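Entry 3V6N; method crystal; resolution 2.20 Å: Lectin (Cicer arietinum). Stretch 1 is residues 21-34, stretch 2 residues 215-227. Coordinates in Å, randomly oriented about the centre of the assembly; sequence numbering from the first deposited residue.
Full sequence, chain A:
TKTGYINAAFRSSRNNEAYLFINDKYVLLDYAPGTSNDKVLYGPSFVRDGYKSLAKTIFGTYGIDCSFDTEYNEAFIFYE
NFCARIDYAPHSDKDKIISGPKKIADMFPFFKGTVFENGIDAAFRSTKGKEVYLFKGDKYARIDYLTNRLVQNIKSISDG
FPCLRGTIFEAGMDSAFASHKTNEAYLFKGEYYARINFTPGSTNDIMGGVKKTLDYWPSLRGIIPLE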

ATOM      1  N   PHE A  21      15.376  -2.325 -11.204  1.00 13.69           N
ATOM      2  CA  PHE A  21      14.364  -3.122 -10.523  1.00 13.94           C
ATOM      3  C   PHE A  21      13.637  -3.988 -11.526  1.00 14.48           C
ATOM      4  O   PHE A  21      13.228  -3.522 -12.587  1.00 14.53           O
ATOM      5  CB  PHE A  21      13.413  -2.211  -9.737  1.00 13.63           C
ATOM      6  CG  PHE A  21      14.126  -1.399  -8.697  1.00 13.60           C
ATOM      7  CD1 PHE A  21      14.317  -1.911  -7.420  1.00 13.86           C
ATOM      8  CD2 PHE A  21      14.699  -0.176  -9.024  1.00 13.38           C
ATOM      9  CE1 PHE A  21      15.033  -1.204  -6.467  1.00 14.00           C
ATOM     10  CE2 PHE A  21      15.406   0.543  -8.078  1.00 13.69           C
ATOM     11  CZ  PHE A  21      15.568   0.031  -6.794  1.00 13.89           C
ATOM     12  N   ILE A  22      13.527  -5.262 -11.197  1.00 15.38           N
ATOM     13  CA  ILE A  22      12.915  -6.245 -12.069  1.00 16.55           C
ATOM     14  C   ILE A  22      12.022  -7.087 -11.176  1.00 16.91           C
ATOM     15  O   ILE A  22      12.496  -7.651 -10.187  1.00 16.62           O
ATOM     16  CB  ILE A  22      13.981  -7.147 -12.729  1.00 17.33           C
ATOM     17  CG1 ILE A  22      15.006  -6.298 -13.498  1.00 17.87           C
ATOM     18  CG2 ILE A  22      13.312  -8.185 -13.628  1.00 17.56           C
ATOM     19  CD1 ILE A  22      16.417  -6.835 -13.395  1.00 19.21           C
ATOM     20  N   ASN A  23      10.737  -7.156 -11.527  1.00 17.36           N
ATOM     21  CA  ASN A  23       9.716  -7.799 -10.703  1.00 17.72           C
ATOM     22  C   ASN A  23       9.814  -7.295  -9.251  1.00 17.31           C
ATOM     23  O   ASN A  23       9.731  -6.090  -9.005  1.00 16.86           O
ATOM     24  CB  ASN A  23       9.826  -9.338 -10.795  1.00 18.91           C
ATOM     25  CG  ASN A  23       9.690  -9.860 -12.227  1.00 20.09           C
ATOM     26  OD1 ASN A  23       9.009  -9.267 -13.058  1.00 21.42           O
ATOM     27  ND2 ASN A  23      10.324 -10.981 -12.507  1.00 20.17           N
ATOM     28  N   ASP A  24      10.030  -8.207  -8.304  1.00 17.13           N
ATOM     29  CA  ASP A  24      10.200  -7.848  -6.905  1.00 17.17           C
ATOM     30  C   ASP A  24      11.682  -7.882  -6.478  1.00 16.84           C
ATOM     31  O   ASP A  24      12.003  -7.963  -5.291  1.00 16.70           O
ATOM     32  CB  ASP A  24       9.323  -8.738  -6.008  1.00 17.96           C
ATOM     33  CG  ASP A  24       9.623 -10.232  -6.163  1.00 18.50           C
ATOM     34  OD1 ASP A  24      10.273 -10.646  -7.144  1.00 18.65           O
ATOM     35  OD2 ASP A  24       9.203 -11.001  -5.286  1.00 19.26           O
ATOM     36  N   LYS A  25      12.566  -7.802  -7.462  1.00 16.37           N
ATOM     37  CA  LYS A  25      13.996  -7.884  -7.239  1.00 16.70           C
ATOM     38  C   LYS A  25      14.713  -6.635  -7.757  1.00 16.27           C
ATOM     39  O   LYS A  25      14.108  -5.768  -8.426  1.00 15.61           O
ATOM     40  CB  LYS A  25      14.577  -9.134  -7.924  1.00 18.01           C
ATOM     41  CG  LYS A  25      14.128 -10.465  -7.308  1.00 19.86           C
ATOM     42  CD  LYS A  25      14.936 -11.614  -7.906  1.00 21.67           C
ATOM     43  CE  LYS A  25      14.619 -12.967  -7.269  1.00 23.19           C
ATOM     44  NZ  LYS A  25      15.783 -13.891  -7.431  1.00 24.69           N
ATOM     45  N   TYR A  26      16.004  -6.556  -7.450  1.00 15.65           N
ATOM     46  CA  TYR A  26      16.857  -5.527  -8.014  1.00 15.56           C
ATOM     47  C   TYR A  26      18.307  -5.969  -8.212  1.00 15.47           C
ATOM     48  O   TYR A  26      18.765  -6.961  -7.614  1.00 15.07           O
ATOM     49  CB  TYR A  26      16.818  -4.262  -7.156  1.00 15.30           C
ATOM     50  CG  TYR A  26      17.633  -4.319  -5.884  1.00 15.88           C
ATOM     51  CD1 TYR A  26      17.192  -5.051  -4.774  1.00 16.27           C
ATOM     52  CD2 TYR A  26      18.820  -3.614  -5.773  1.00 16.21           C
ATOM     53  CE1 TYR A  26      17.926  -5.089  -3.600  1.00 16.80           C
ATOM     54  CE2 TYR A  26      19.568  -3.646  -4.596  1.00 16.79           C
ATOM     55  CZ  TYR A  26      19.116  -4.388  -3.520  1.00 17.13           C
ATOM     56  OH  TYR A  26      19.838  -4.410  -2.350  1.00 17.97           O
ATOM     57  N   VAL A  27      18.995  -5.187  -9.039  1.00 15.00           N
ATOM     58  CA  VAL A  27      20.431  -5.259  -9.260  1.00 15.93           C
ATOM     59  C   VAL A  27      21.052  -3.860  -9.115  1.00 15.68           C
ATOM     60  O   VAL A  27      20.461  -2.839  -9.518  1.00 15.08           O
ATOM     61  CB  VAL A  27      20.718  -5.838 -10.673  1.00 16.79           C
ATOM     62  CG1 VAL A  27      22.131  -5.558 -11.142  1.00 17.26           C
ATOM     63  CG2 VAL A  27      20.456  -7.342 -10.687  1.00 17.29           C
ATOM     64  N   LEU A  28      22.246  -3.820  -8.534  1.00 15.58           N
ATOM     65  CA  LEU A  28      23.066  -2.629  -8.551  1.00 15.19           C
ATOM     66  C   LEU A  28      24.113  -2.829  -9.621  1.00 15.87           C
ATOM     67  O   LEU A  28      24.904  -3.781  -9.551  1.00 15.72           O
ATOM     68  CB  LEU A  28      23.755  -2.415  -7.197  1.00 14.98           C
ATOM     69  CG  LEU A  28      24.849  -1.321  -7.135  1.00 14.81           C
ATOM     70  CD1 LEU A  28      24.344   0.022  -7.656  1.00 14.07           C
ATOM     71  CD2 LEU A  28      25.390  -1.190  -5.709  1.00 14.82           C
ATOM     72  N   LEU A  29      24.123  -1.926 -10.603  1.00 15.78           N
ATOM     73  CA  LEU A  29      24.995  -2.069 -11.758  1.00 16.62           C
ATOM     74  C   LEU A  29      26.042  -0.942 -11.835  1.00 17.06           C
ATOM     75  O   LEU A  29      25.711   0.224 -11.591  1.00 16.40           O
ATOM     76  CB  LEU A  29      24.158  -2.096 -13.051  1.00 16.55           C
ATOM     77  CG  LEU A  29      24.862  -2.375 -14.386  1.00 16.94           C
ATOM     78  CD1 LEU A  29      25.233  -3.842 -14.547  1.00 17.37           C
ATOM     79  CD2 LEU A  29      23.967  -1.938 -15.528  1.00 17.06           C
ATOM     80  N   ASP A  30      27.294  -1.316 -12.135  1.00 16.85           N
ATOM     81  CA  ASP A  30      28.286  -0.389 -12.680  1.00 17.17           C
ATOM     82  C   ASP A  30      28.036  -0.398 -14.174  1.00 16.72           C
ATOM     83  O   ASP A  30      28.360  -1.354 -14.849  1.00 16.24           O
ATOM     84  CB  ASP A  30      29.717  -0.870 -12.408  1.00 18.32           C
ATOM     85  CG  ASP A  30      30.787   0.095 -12.944  1.00 19.10           C
ATOM     86  OD1 ASP A  30      30.576   0.815 -13.955  1.00 19.02           O
ATOM     87  OD2 ASP A  30      31.865   0.136 -12.335  1.00 20.75           O
ATOM     88  N   TYR A  31      27.432   0.659 -14.694  1.00 17.02           N
ATOM     89  CA  TYR A  31      26.920   0.598 -16.065  1.00 16.84           C
ATOM     90  C   TYR A  31      27.909   1.072 -17.131  1.00 17.16           C
ATOM     91  O   TYR A  31      27.579   1.046 -18.316  1.00 18.19           O
ATOM     92  CB  TYR A  31      25.559   1.295 -16.178  1.00 16.46           C
ATOM     93  CG  TYR A  31      25.573   2.785 -15.931  1.00 16.38           C
ATOM     94  CD1 TYR A  31      25.425   3.301 -14.637  1.00 16.09           C
ATOM     95  CD2 TYR A  31      25.711   3.678 -16.989  1.00 15.97           C
ATOM     96  CE1 TYR A  31      25.433   4.659 -14.411  1.00 16.15           C
ATOM     97  CE2 TYR A  31      25.718   5.034 -16.774  1.00 16.07           C
ATOM     98  CZ  TYR A  31      25.570   5.521 -15.491  1.00 16.46           C
ATOM     99  OH  TYR A  31      25.562   6.875 -15.295  1.00 16.61           O
ATOM    100  N   ALA A  32      29.114   1.463 -16.706  1.00 17.33           N
ATOM    101  CA  ALA A  32      30.252   1.741 -17.599  1.00 18.01           C
ATOM    102  C   ALA A  32      29.900   2.487 -18.911  1.00 18.46           C
ATOM    103  O   ALA A  32      29.992   1.925 -20.013  1.00 17.98           O
ATOM    104  CB  ALA A  32      31.002   0.453 -17.889  1.00 18.08           C
ATOM    105  N   PRO A  33      29.484   3.761 -18.791  1.00 18.70           N
ATOM    106  CA  PRO A  33      29.124   4.582 -19.958  1.00 18.58           C
ATOM    107  C   PRO A  33      30.279   4.856 -20.946  1.00 19.51           C
ATOM    108  O   PRO A  33      30.016   5.165 -22.117  1.00 19.74           O
ATOM    109  CB  PRO A  33      28.647   5.897 -19.324  1.00 18.06           C
ATOM    110  CG  PRO A  33      29.324   5.937 -17.979  1.00 18.35           C
ATOM    111  CD  PRO A  33      29.310   4.500 -17.525  1.00 18.27           C
ATOM    112  N   GLY A  34      31.531   4.753 -20.498  1.00 19.78           N
ATOM    113  CA  GLY A  34      32.677   5.092 -21.365  1.00 20.98           C
ATOM    114  C   GLY A  34      33.687   3.973 -21.570  1.00 21.83           C
ATOM    115  O   GLY A  34      34.727   4.170 -22.185  1.00 22.49           O
ATOM    116  N   ASP A 215      23.275  -6.449 -25.492  1.00 25.14           N
ATOM    117  CA  ASP A 215      24.490  -6.074 -26.232  1.00 25.34           C
ATOM    118  C   ASP A 215      25.289  -4.967 -25.515  1.00 24.67           C
ATOM    119  O   ASP A 215      26.520  -4.965 -25.546  1.00 25.18           O
ATOM    120  CB  ASP A 215      24.166  -5.616 -27.658  1.00 25.97           C
ATOM    121  CG  ASP A 215      23.606  -6.732 -28.543  1.00 27.13           C
ATOM    122  OD1 ASP A 215      23.725  -7.922 -28.189  1.00 28.21           O
ATOM    123  OD2 ASP A 215      23.057  -6.408 -29.621  1.00 26.98           O
ATOM    124  N   TYR A 216      24.589  -4.032 -24.877  1.00 23.06           N
ATOM    125  CA  TYR A 216      25.239  -2.896 -24.209  1.00 22.49           C
ATOM    126  C   TYR A 216      25.740  -3.266 -22.801  1.00 22.28           C
ATOM    127  O   TYR A 216      26.794  -2.783 -22.368  1.00 22.07           O
ATOM    128  CB  TYR A 216      24.264  -1.716 -24.155  1.00 22.45           C
ATOM    129  CG  TYR A 216      24.826  -0.388 -23.664  1.00 22.30           C
ATOM    130  CD1 TYR A 216      25.626   0.396 -24.484  1.00 22.45           C
ATOM    131  CD2 TYR A 216      24.498   0.108 -22.398  1.00 21.91           C
ATOM    132  CE1 TYR A 216      26.108   1.628 -24.062  1.00 22.23           C
ATOM    133  CE2 TYR A 216      24.992   1.332 -21.954  1.00 21.37           C
ATOM    134  CZ  TYR A 216      25.794   2.087 -22.797  1.00 21.83           C
ATOM    135  OH  TYR A 216      26.279   3.302 -22.396  1.00 21.19           O
ATOM    136  N   TRP A 217      24.981  -4.112 -22.101  1.00 21.31           N
ATOM    137  CA  TRP A 217      25.380  -4.639 -20.809  1.00 21.67           C
ATOM    138  C   TRP A 217      25.396  -6.159 -20.776  1.00 22.91           C
ATOM    139  O   TRP A 217      24.454  -6.778 -20.244  1.00 21.98           O
ATOM    140  CB  TRP A 217      24.477  -4.106 -19.697  1.00 21.28           C
ATOM    141  CG  TRP A 217      24.557  -2.615 -19.482  1.00 21.19           C
ATOM    142  CD1 TRP A 217      25.703  -1.831 -19.368  1.00 20.94           C
ATOM    143  CD2 TRP A 217      23.436  -1.678 -19.318  1.00 20.85           C
ATOM    144  NE1 TRP A 217      25.380  -0.515 -19.175  1.00 20.93           N
ATOM    145  CE2 TRP A 217      24.037  -0.353 -19.118  1.00 20.72           C
ATOM    146  CE3 TRP A 217      22.045  -1.800 -19.314  1.00 20.62           C
ATOM    147  CZ2 TRP A 217      23.263   0.792 -18.949  1.00 20.17           C
ATOM    148  CZ3 TRP A 217      21.274  -0.642 -19.122  1.00 20.16           C
ATOM    149  CH2 TRP A 217      21.870   0.621 -18.959  1.00 20.28           C
ATOM    150  N   PRO A 218      26.472  -6.786 -21.321  1.00 22.78           N
ATOM    151  CA  PRO A 218      26.602  -8.243 -21.244  1.00 23.87           C
ATOM    152  C   PRO A 218      26.573  -8.811 -19.823  1.00 24.11           C
ATOM    153  O   PRO A 218      26.217  -9.977 -19.641  1.00 24.27           O
ATOM    154  CB  PRO A 218      27.970  -8.510 -21.903  1.00 24.02           C
ATOM    155  CG  PRO A 218      28.132  -7.385 -22.874  1.00 23.14           C
ATOM    156  CD  PRO A 218      27.527  -6.194 -22.168  1.00 22.86           C
ATOM    157  N   SER A 219      26.952  -8.004 -18.831  1.00 24.26           N
ATOM    158  CA  SER A 219      26.929  -8.443 -17.432  1.00 25.03           C
ATOM    159  C   SER A 219      25.517  -8.801 -16.932  1.00 25.53           C
ATOM    160  O   SER A 219      25.373  -9.432 -15.890  1.00 26.92           O
ATOM    161  CB  SER A 219      27.573  -7.392 -16.513  1.00 24.93           C
ATOM    162  OG  SER A 219      26.789  -6.202 -16.434  1.00 23.49           O
ATOM    163  N   LEU A 220      24.489  -8.395 -17.673  1.00 25.54           N
ATOM    164  CA  LEU A 220      23.107  -8.761 -17.359  1.00 25.96           C
ATOM    165  C   LEU A 220      22.625 -10.070 -18.005  1.00 28.75           C
ATOM    166  O   LEU A 220      21.450 -10.437 -17.856  1.00 28.54           O
ATOM    167  CB  LEU A 220      22.145  -7.632 -17.740  1.00 24.14           C
ATOM    168  CG  LEU A 220      22.221  -6.274 -17.022  1.00 23.70           C
ATOM    169  CD1 LEU A 220      21.198  -5.324 -17.644  1.00 22.20           C
ATOM    170  CD2 LEU A 220      22.033  -6.402 -15.508  1.00 22.56           C
ATOM    171  N   ARG A 221      23.504 -10.761 -18.733  1.00 31.52           N
ATOM    172  CA  ARG A 221      23.134 -12.043 -19.355  1.00 35.57           C
ATOM    173  C   ARG A 221      22.737 -13.087 -18.312  1.00 36.63           C
ATOM    174  O   ARG A 221      23.523 -13.414 -17.421  1.00 37.35           O
ATOM    175  CB  ARG A 221      24.255 -12.566 -20.262  1.00 38.81           C
ATOM    176  CG  ARG A 221      24.347 -11.797 -21.572  1.00 41.86           C
ATOM    177  CD  ARG A 221      25.582 -12.143 -22.388  1.00 44.59           C
ATOM    178  NE  ARG A 221      26.024 -10.987 -23.169  1.00 46.89           N
ATOM    179  CZ  ARG A 221      25.516 -10.599 -24.339  1.00 48.99           C
ATOM    180  NH1 ARG A 221      24.522 -11.272 -24.913  1.00 53.21           N
ATOM    181  NH2 ARG A 221      26.008  -9.527 -24.946  1.00 48.60           N
ATOM    182  N   GLY A 222      21.503 -13.580 -18.417  1.00 38.04           N
ATOM    183  CA  GLY A 222      20.971 -14.564 -17.471  1.00 39.35           C
ATOM    184  C   GLY A 222      20.240 -13.953 -16.290  1.00 39.97           C
ATOM    185  O   GLY A 222      19.701 -14.671 -15.444  1.00 41.43           O
ATOM    186  N   ILE A 223      20.223 -12.626 -16.229  1.00 38.15           N
ATOM    187  CA  ILE A 223      19.462 -11.906 -15.209  1.00 36.16           C
ATOM    188  C   ILE A 223      18.156 -11.389 -15.820  1.00 36.81           C
ATOM    189  O   ILE A 223      17.081 -11.551 -15.238  1.00 38.30           O
ATOM    190  CB  ILE A 223      20.298 -10.756 -14.583  1.00 34.38           C
ATOM    191  CG1 ILE A 223      21.529 -11.329 -13.868  1.00 33.18           C
ATOM    192  CG2 ILE A 223      19.447  -9.921 -13.633  1.00 32.90           C
ATOM    193  CD1 ILE A 223      22.451 -10.299 -13.249  1.00 32.81           C
ATOM    194  N   ILE A 224      18.258 -10.753 -16.983  1.00 36.43           N
ATOM    195  CA  ILE A 224      17.074 -10.395 -17.756  1.00 37.84           C
ATOM    196  C   ILE A 224      17.079 -11.155 -19.081  1.00 39.01           C
ATOM    197  O   ILE A 224      18.153 -11.417 -19.631  1.00 40.10           O
ATOM    198  CB  ILE A 224      16.931  -8.867 -18.010  1.00 38.45           C
ATOM    199  CG1 ILE A 224      17.993  -8.341 -18.988  1.00 38.37           C
ATOM    200  CG2 ILE A 224      16.937  -8.090 -16.703  1.00 37.37           C
ATOM    201  CD1 ILE A 224      17.533  -7.140 -19.796  1.00 38.98           C
ATOM    202  N   PRO A 225      15.886 -11.550 -19.577  1.00 38.87           N
ATOM    203  CA  PRO A 225      14.598 -11.461 -18.873  1.00 39.76           C
ATOM    204  C   PRO A 225      14.569 -12.377 -17.649  1.00 41.04           C
ATOM    205  O   PRO A 225      15.296 -13.372 -17.614  1.00 38.93           O
ATOM    206  CB  PRO A 225      13.569 -11.926 -19.920  1.00 39.21           C
ATOM    207  CG  PRO A 225      14.356 -12.612 -20.991  1.00 39.74           C
ATOM    208  CD  PRO A 225      15.735 -12.025 -20.967  1.00 39.06           C
ATOM    209  N   LEU A 226      13.759 -12.024 -16.651  1.00 42.48           N
ATOM    210  CA  LEU A 226      13.583 -12.855 -15.459  1.00 47.13           C
ATOM    211  C   LEU A 226      12.268 -13.635 -15.593  1.00 51.67           C
ATOM    212  O   LEU A 226      11.182 -13.058 -15.472  1.00 53.16           O
ATOM    213  CB  LEU A 226      13.599 -11.996 -14.177  1.00 45.52           C
ATOM    214  CG  LEU A 226      14.465 -12.419 -12.969  1.00 43.83           C
ATOM    215  CD1 LEU A 226      14.691 -11.261 -12.005  1.00 40.41           C
ATOM    216  CD2 LEU A 226      13.913 -13.624 -12.213  1.00 45.69           C
ATOM    217  N   GLU A 227      12.368 -14.937 -15.867  1.00 57.77           N
ATOM    218  CA  GLU A 227      11.184 -15.807 -15.945  1.00 61.65           C
ATOM    219  C   GLU A 227      10.900 -16.476 -14.601  1.00 62.55           C
ATOM    220  O   GLU A 227      11.818 -16.791 -13.839  1.00 62.98           O
ATOM    221  CB  GLU A 227      11.335 -16.861 -17.052  1.00 65.34           C
ATOM    222  CG  GLU A 227      10.018 -17.313 -17.689  1.00 70.30           C
ATOM    223  CD  GLU A 227       9.374 -18.529 -17.017  1.00 74.12           C
ATOM    224  OE1 GLU A 227       9.177 -19.555 -17.708  1.00 75.01           O
ATOM    225  OE2 GLU A 227       9.050 -18.472 -15.807  1.00 75.38           O
TER
HETATM  226  O   HOH W   1      27.960   4.731 -23.556  1.00 18.31           O

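What forms the apolar centre of the contact? Alternate residues of the strand 25-30 face the second stretch: K25, V27 and L29 direct their CA-to-CB bonds toward it, while Y26 and D30 point away. V27, with chi1 in the t well, places CG2 4.0 Å from CG2 of I223, and its CG1 lies 4.4 Å from CD2 of L220. That same L220 methyl, CD2, is 4.2 Å from CD1 of L29, so one leucine end touches two successive inward residues of the strand. L220 leaves its backbone sideways, yet its m, t rotamer brings its end nearer. Branched aliphatic side chains suit this place because they fill it with methyl groups and leave no polar atom of their own to satisfy.

How does the tryptophan fit against this centre? L29 lays its CD2 methyl over one face of the W217 indole, 3.9 Å from the centroid of the five-membered ring and 11° off the ring normal, a CH-pi contact. Its other methyl, CD1, approaches OG of S219 at 3.4 Å; that hydroxyl is hydrogen-bonded elsewhere in the structure, so it is satisfied although it has an apolar neighbour here. W217, the first residue to leave helical geometry after the helix, is buried, and its CA-to-CB bond points toward the first stretch.

What closes the contact at the chain terminus? I22 and L226 point toward each other's stretches, and CG2 of I22 meets CD1 of L226 at 3.7 Å. CD1 of I22 reaches CG2 of I224 at 3.6 Å. L226 has the largest area covered by the opposing stretch, 89 Å² of the 593 Å² buried on both sides together. K25 adds the aliphatic part of its side chain, with CD 4.1 Å from CD1 of L226, while its extended chain carries NZ beyond this contact. The type II' turn from I22 to K25 holds these two residues as neighbours, with backbone hydrogen bonds in both directions.

Where does the contact become polar? Just past the end of the strand, W217 NE1 donates a hydrogen bond to Y31 O, 2.8 Å away with an N-H...acceptor angle of 153°. It is the only direct hydrogen bond between the stretches. The carbonyl sits at the indole edge, near its plane, where the N-H points, so the ring can use its face for L29 and its edge for Y31. Farther out, one water bridges P33 O and Y216 OH, 2.5 Å from each; it donates to P33 O.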